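Local atomic coordinates of SnoaL-like domain-containing protein (Burkholderia thailandensis E264, PDB entry 3EC9), a protein that is of unknown function but adopts the NTF2-like fold of the SnoaL-like family and may bind a small molecule in a pocket of its curved sheet. Residues B[40-45]-B[54-59]; B[111-116]-B[123-128]. All coordinates share one frame; numbering follows the deposited sequence. Where two conformers were deposited one is given.

Contact 1 of 2, residues B[40-45]-B[54-59]; sequences AIEWTE and TYRSAD
W43 and Y55 pair across the beta hairpin of strands 41-45 and 53-55 through two backbone hydrogen bonds, W43 N to Y55 O at 3.0 Å and Y55 N to W43 O at 2.8 Å. Their side chains share one side of the sheet, where W43 CD1 and Y55 CD2 come within 4.3 Å and E45 CG meets the edge of the tyrosine ring at CE2. On the other side T44 and T54 form the non-hydrogen-bonded pair, and their hydroxyls join, OG1 to OG1 at 2.8 Å; either could be the donor. T54 CG2 lies over one face of the R56 guanidinium, while E42 OE2 reaches R56 NE through a water. Past Y55 the strand pairing ends, and I41 CG2 packs on the backbone at S57 N, 3.5 Å away. The W43 indole is fixed by E45, whose OE2 takes the NE1 hydrogen at 3.0 Å on its anti side, tilted 25° out of the carboxylate plane. Further out, Y55 OH bonds to C51 O, and S57 N-caps helix 58-72 with its OG on E60 N. That helix packs against W43 through I61 and against Y55 through N64 and V65, while strand 121-129 flanks 41-45.

Contact 2 of 2, residues B[111-116]-B[123-128]; sequences VAHVWR and VHFEQF
F125 turns its ring edge onto the face of W115 in the antiparallel hairpin of strands 106-118 and 121-129, part of the curved sheet of the NTF2-like fold. The edge-to-face pair has planes 66° apart, with F125 CD2 3.5 Å from W115 CH2. The far end of the same phenyl serves H113: CE2 lies over one face of the imidazole, F125 CZ comes to 3.6 Å from H113 CD2, and the rings are inclined at 42°. F125 CG stands anti to its backbone N (chi1 165°), and one stretch of the ring's rim, CD2 to CZ, meets both aromatic side chains of the neighbouring strand. Y22 OH holds H113 ND1 and W115 NE1, and Y96 OH meets H113 NE2, which ties the buried polar ends of the cluster together.

The other side of the sheet carries V114, whose CG2 touches F128 CE1 at 3.6 Å, and E126, which forms a salt bridge with R110 of the second subunit. F128 also packs on V111 of that subunit. Near the turn V123 and H124 form a classic beta bulge opposite R116, whose carbonyl O accepts from V123 N at 2.8 Å and from H124 N at 3.3 Å.

Contact 1 closes before contact 2 opens along the chain, yet their centres lie about 11 Å apart because strands 41-45 and 121-129 are parallel neighbours in one mixed sheet. Each contact is a hairpin, and the seam between them includes E42, with backbone bonds to V123 and F125, T44, with probable ones to F125 and Q127, and W43, whose ring stacks on F125. The aromatic cluster of contact 2 thus continues into contact 1. Glycerol lies near W43 and F125 and acetate near E45 and Q127, both probably from the crystallisation liquor but consistent with a pocket shared by the two hairpins. Contact 1 includes an edge strand, 53-55, while contact 2 also meets the second subunit.

Contact 1 of 2, residues B[40-45]-B[54-59]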
loop_
_atom_site.group_PDB
_atom_site.type_symbol
_atom_site.label_atom_id
_atom_site.label_comp_id
_atom_site.label_asym_id
_atom_site.label_seq_id
_atom_site.Cartn_x
_atom_site.Cartn_y
_atom_site.Cartn_z
ATOM N N ALA B 40 -2.702 -17.590 -15.223
ATOM C CA ALA B 40 -1.864 -16.468 -15.620
ATOM C C ALA B 40 -1.566 -15.515 -14.436
ATOM O O ALA B 40 -1.109 -14.413 -14.648
ATOM C CB ALA B 40 -2.565 -15.706 -16.744
ATOM N N ILE B 41 -1.785 -15.971 -13.209
ATOM C CA ILE B 41 -1.571 -15.124 -12.019
ATOM C C ILE B 41 -0.195 -14.429 -11.990
ATOM O O ILE B 41 0.812 -15.062 -12.265
ATOM C CB ILE B 41 -1.709 -15.973 -10.700
ATOM C CG1 ILE B 41 -1.672 -15.103 -9.436
ATOM C CG2 ILE B 41 -0.638 -17.053 -10.643
ATOM C CD1 ILE B 41 -2.753 -14.060 -9.383
ATOM N N GLU B 42 -0.171 -13.144 -11.613
ATOM C CA GLU B 42 1.030 -12.441 -11.179
ATOM C C GLU B 42 0.775 -11.930 -9.757
ATOM O O GLU B 42 -0.054 -11.055 -9.554
ATOM C CB GLU B 42 1.363 -11.315 -12.162
ATOM C CG GLU B 42 1.667 -11.855 -13.557
ATOM C CD GLU B 42 2.048 -10.782 -14.566
ATOM O OE1 GLU B 42 2.243 -9.606 -14.172
ATOM O OE2 GLU B 42 2.160 -11.139 -15.764
ATOM N N TRP B 43 1.449 -12.532 -8.789
ATOM C CA TRP B 43 1.272 -12.233 -7.372
ATOM C C TRP B 43 2.599 -11.662 -6.855
ATOM O O TRP B 43 3.615 -12.364 -6.757
ATOM C CB TRP B 43 0.894 -13.514 -6.654
ATOM C CG TRP B 43 0.740 -13.414 -5.201
ATOM C CD1 TRP B 43 1.722 -13.097 -4.268
ATOM C CD2 TRP B 43 -0.444 -13.676 -4.443
ATOM N NE1 TRP B 43 1.216 -13.155 -3.006
ATOM C CE2 TRP B 43 -0.105 -13.523 -3.071
ATOM C CE3 TRP B 43 -1.747 -14.067 -4.780
ATOM C CZ2 TRP B 43 -1.038 -13.704 -2.030
ATOM C CZ3 TRP B 43 -2.690 -14.225 -3.719
ATOM C CH2 TRP B 43 -2.312 -14.047 -2.372
ATOM N N THR B 44 2.583 -10.367 -6.572
ATOM C CA THR B 44 3.749 -9.631 -6.165
ATOM C C THR B 44 3.775 -9.275 -4.646
ATOM O O THR B 44 2.947 -8.527 -4.124
ATOM C CB THR B 44 3.933 -8.335 -6.970
ATOM O OG1 THR B 44 4.022 -8.690 -8.357
ATOM C CG2 THR B 44 5.163 -7.567 -6.491
ATOM N N GLU B 45 4.752 -9.837 -3.955
ATOM C CA GLU B 45 5.080 -9.482 -2.578
ATOM C C GLU B 45 6.078 -8.301 -2.714
ATOM O O GLU B 45 6.929 -8.284 -3.611
ATOM C CB GLU B 45 5.737 -10.656 -1.854
ATOM C CG GLU B 45 4.794 -11.828 -1.618
ATOM C CD GLU B 45 3.816 -11.573 -0.537
ATOM O OE1 GLU B 45 4.219 -11.427 0.623
ATOM O OE2 GLU B 45 2.616 -11.584 -0.818
ATOM N N THR B 54 7.719 -11.794 -7.571
ATOM C CA THR B 54 6.488 -12.024 -8.356
ATOM C C THR B 54 6.362 -13.505 -8.666
ATOM O O THR B 54 7.278 -14.102 -9.241
ATOM C CB THR B 54 6.384 -11.180 -9.626
ATOM O OG1 THR B 54 6.383 -9.813 -9.269
ATOM C CG2 THR B 54 5.131 -11.499 -10.422
ATOM N N TYR B 55 5.246 -14.075 -8.214
ATOM C CA TYR B 55 4.976 -15.511 -8.277
ATOM C C TYR B 55 3.890 -15.777 -9.277
ATOM O O TYR B 55 2.924 -15.022 -9.372
ATOM C CB TYR B 55 4.595 -16.014 -6.882
ATOM C CG TYR B 55 5.699 -15.724 -5.900
ATOM C CD1 TYR B 55 6.856 -16.473 -5.888
ATOM C CD2 TYR B 55 5.650 -14.626 -5.039
ATOM C CE1 TYR B 55 7.886 -16.161 -5.061
ATOM C CE2 TYR B 55 6.650 -14.344 -4.184
ATOM C CZ TYR B 55 7.786 -15.107 -4.192
ATOM O OH TYR B 55 8.831 -14.807 -3.342
ATOM N N ARG B 56 4.040 -16.874 -10.011
ATOM C CA ARG B 56 3.296 -17.035 -11.268
ATOM C C ARG B 56 2.478 -18.331 -11.313
ATOM O O ARG B 56 2.057 -18.770 -12.391
ATOM C CB ARG B 56 4.250 -16.909 -12.463
ATOM C CG ARG B 56 4.883 -15.515 -12.556
ATOM C CD ARG B 56 5.521 -15.267 -13.884
ATOM N NE ARG B 56 5.448 -13.848 -14.202
ATOM C CZ ARG B 56 6.296 -12.927 -13.766
ATOM N NH1 ARG B 56 7.335 -13.260 -12.986
ATOM N NH2 ARG B 56 6.092 -11.649 -14.121
ATOM N N SER B 57 2.221 -18.926 -10.150
ATOM C CA SER B 57 1.297 -20.052 -10.051
ATOM C C SER B 57 0.853 -20.151 -8.623
ATOM O O SER B 57 1.549 -19.660 -7.714
ATOM C CB SER B 57 1.957 -21.406 -10.441
ATOM O OG SER B 57 3.024 -21.767 -9.561
ATOM N N ALA B 58 -0.293 -20.790 -8.431
ATOM C CA ALA B 58 -0.763 -21.104 -7.082
ATOM C C ALA B 58 0.297 -21.881 -6.278
ATOM O O ALA B 58 0.568 -21.559 -5.120
ATOM C CB ALA B 58 -2.095 -21.885 -7.111
ATOM N N ASP B 59 0.951 -22.870 -6.906
ATOM C CA ASP B 59 2.015 -23.649 -6.235
ATOM C C ASP B 59 3.123 -22.776 -5.710
ATOM O O ASP B 59 3.585 -22.960 -4.578
ATOM C CB ASP B 59 2.632 -24.719 -7.171
ATOM C CG ASP B 59 3.861 -25.416 -6.553
ATOM O OD1 ASP B 59 3.731 -26.133 -5.528
ATOM O OD2 ASP B 59 4.972 -25.229 -7.097
HETATM O O HOH W 1 1.367 -16.694 -14.502
HETATM O O HOH W 2 2.626 -14.273 -15.265
#

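Contact 2 of 2, residues B[111-116]-B[123-128]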
loop_
_atom_site.group_PDB
_atom_site.type_symbol
_atom_site.label_atom_id
_atom_site.label_comp_id
_atom_site.label_asym_id
_atom_site.label_seq_id
_atom_site.Cartn_x
_atom_site.Cartn_y
_atom_site.Cartn_z
ATOM N N VAL B 111 -1.143 -2.467 5.882
ATOM C CA VAL B 111 -0.952 -3.072 4.575
ATOM C C VAL B 111 -2.159 -2.756 3.695
ATOM O O VAL B 111 -3.301 -2.725 4.169
ATOM C CB VAL B 111 -0.702 -4.605 4.629
ATOM C CG1 VAL B 111 -1.789 -5.345 5.397
ATOM C CG2 VAL B 111 -0.524 -5.156 3.185
ATOM N N ALA B 112 -1.890 -2.507 2.413
ATOM C CA ALA B 112 -2.902 -2.514 1.375
ATOM C C ALA B 112 -2.538 -3.573 0.321
ATOM O O ALA B 112 -1.327 -3.789 0.010
ATOM C CB ALA B 112 -3.054 -1.134 0.709
ATOM N N HIS B 113 -3.568 -4.251 -0.200
ATOM C CA HIS B 113 -3.453 -5.231 -1.271
ATOM C C HIS B 113 -4.315 -4.808 -2.447
ATOM O O HIS B 113 -5.504 -4.530 -2.283
ATOM C CB HIS B 113 -3.973 -6.588 -0.856
ATOM C CG HIS B 113 -3.340 -7.138 0.370
ATOM N ND1 HIS B 113 -4.057 -7.780 1.350
ATOM C CD2 HIS B 113 -2.041 -7.205 0.742
ATOM C CE1 HIS B 113 -3.232 -8.189 2.295
ATOM N NE2 HIS B 113 -2.002 -7.889 1.936
ATOM N N VAL B 114 -3.692 -4.734 -3.612
ATOM C CA VAL B 114 -4.412 -4.420 -4.852
ATOM C C VAL B 114 -4.583 -5.692 -5.693
ATOM O O VAL B 114 -3.611 -6.405 -5.975
ATOM C CB VAL B 114 -3.683 -3.329 -5.703
ATOM C CG1 VAL B 114 -4.438 -3.094 -7.034
ATOM C CG2 VAL B 114 -3.520 -2.033 -4.888
ATOM N N TRP B 115 -5.842 -6.005 -5.989
ATOM C CA TRP B 115 -6.234 -7.233 -6.678
ATOM C C TRP B 115 -6.886 -6.879 -8.011
ATOM O O TRP B 115 -7.626 -5.892 -8.081
ATOM C CB TRP B 115 -7.316 -7.966 -5.883
ATOM C CG TRP B 115 -6.966 -8.363 -4.495
ATOM C CD1 TRP B 115 -7.091 -7.606 -3.362
ATOM C CD2 TRP B 115 -6.469 -9.629 -4.081
ATOM N NE1 TRP B 115 -6.708 -8.340 -2.255
ATOM C CE2 TRP B 115 -6.304 -9.582 -2.672
ATOM C CE3 TRP B 115 -6.148 -10.807 -4.754
ATOM C CZ2 TRP B 115 -5.838 -10.677 -1.939
ATOM C CZ3 TRP B 115 -5.689 -11.883 -4.025
ATOM C CH2 TRP B 115 -5.536 -11.821 -2.660
ATOM N N ARG B 116 -6.677 -7.721 -9.021
ATOM C CA ARG B 116 -7.395 -7.616 -10.302
ATOM C C ARG B 116 -7.983 -8.992 -10.646
ATOM O O ARG B 116 -7.300 -10.005 -10.541
ATOM C CB ARG B 116 -6.461 -7.142 -11.426
ATOM C CG ARG B 116 -7.164 -6.943 -12.783
ATOM C CD ARG B 116 -6.319 -6.132 -13.793
ATOM N NE ARG B 116 -5.081 -6.813 -14.186
ATOM C CZ ARG B 116 -3.850 -6.499 -13.774
ATOM N NH1 ARG B 116 -3.634 -5.485 -12.935
ATOM N NH2 ARG B 116 -2.820 -7.205 -14.218
ATOM N N VAL B 123 -6.232 -12.517 -11.312
ATOM C CA VAL B 123 -5.039 -12.473 -12.195
ATOM C C VAL B 123 -3.854 -11.621 -11.690
ATOM O O VAL B 123 -2.765 -11.731 -12.194
ATOM C CB VAL B 123 -5.411 -11.964 -13.586
ATOM C CG1 VAL B 123 -6.298 -12.990 -14.304
ATOM C CG2 VAL B 123 -6.017 -10.589 -13.584
ATOM N N HIS B 124 -4.101 -10.704 -10.774
ATOM C CA HIS B 124 -3.001 -9.911 -10.191
ATOM C C HIS B 124 -3.271 -9.636 -8.699
ATOM O O HIS B 124 -4.402 -9.367 -8.275
ATOM C CB HIS B 124 -2.759 -8.580 -10.943
ATOM C CG HIS B 124 -1.312 -8.154 -10.988
ATOM N ND1 HIS B 124 -0.686 -7.474 -9.962
ATOM C CD2 HIS B 124 -0.375 -8.313 -11.959
ATOM C CE1 HIS B 124 0.574 -7.248 -10.291
ATOM N NE2 HIS B 124 0.790 -7.749 -11.497
ATOM N N PHE B 125 -2.189 -9.696 -7.934
ATOM C CA PHE B 125 -2.145 -9.299 -6.521
ATOM C C PHE B 125 -0.871 -8.500 -6.344
ATOM O O PHE B 125 0.200 -8.889 -6.839
ATOM C CB PHE B 125 -2.075 -10.520 -5.606
ATOM C CG PHE B 125 -1.673 -10.233 -4.189
ATOM C CD1 PHE B 125 -0.327 -10.235 -3.806
ATOM C CD2 PHE B 125 -2.642 -9.942 -3.238
ATOM C CE1 PHE B 125 0.003 -9.988 -2.495
ATOM C CE2 PHE B 125 -2.293 -9.699 -1.894
ATOM C CZ PHE B 125 -0.987 -9.727 -1.545
ATOM N N GLU B 126 -0.974 -7.390 -5.616
ATOM C CA GLU B 126 0.232 -6.668 -5.232
ATOM C C GLU B 126 0.118 -6.180 -3.777
ATOM O O GLU B 126 -0.902 -5.595 -3.390
ATOM C CB GLU B 126 0.603 -5.555 -6.228
ATOM C CG GLU B 126 1.926 -4.829 -5.842
ATOM C CD GLU B 126 2.384 -3.818 -6.833
ATOM O OE1 GLU B 126 1.647 -3.525 -7.824
ATOM O OE2 GLU B 126 3.555 -3.348 -6.684
ATOM N N GLN B 127 1.174 -6.395 -2.998
ATOM C CA GLN B 127 1.212 -6.060 -1.591
ATOM C C GLN B 127 1.962 -4.703 -1.391
ATOM O O GLN B 127 3.015 -4.470 -1.993
ATOM C CB GLN B 127 2.008 -7.153 -0.860
ATOM C CG GLN B 127 2.290 -6.918 0.597
ATOM C CD GLN B 127 3.443 -7.840 1.053
ATOM O OE1 GLN B 127 4.570 -7.796 0.498
ATOM N NE2 GLN B 127 3.165 -8.676 2.023
ATOM N N PHE B 128 1.411 -3.849 -0.522
ATOM C CA PHE B 128 2.036 -2.594 -0.135
ATOM C C PHE B 128 2.022 -2.502 1.394
ATOM O O PHE B 128 0.978 -2.247 1.979
ATOM C CB PHE B 128 1.297 -1.377 -0.710
ATOM C CG PHE B 128 1.106 -1.401 -2.219
ATOM C CD1 PHE B 128 0.130 -2.185 -2.766
ATOM C CD2 PHE B 128 1.928 -0.657 -3.053
ATOM C CE1 PHE B 128 -0.040 -2.224 -4.152
ATOM C CE2 PHE B 128 1.769 -0.674 -4.430
ATOM C CZ PHE B 128 0.781 -1.475 -4.990
#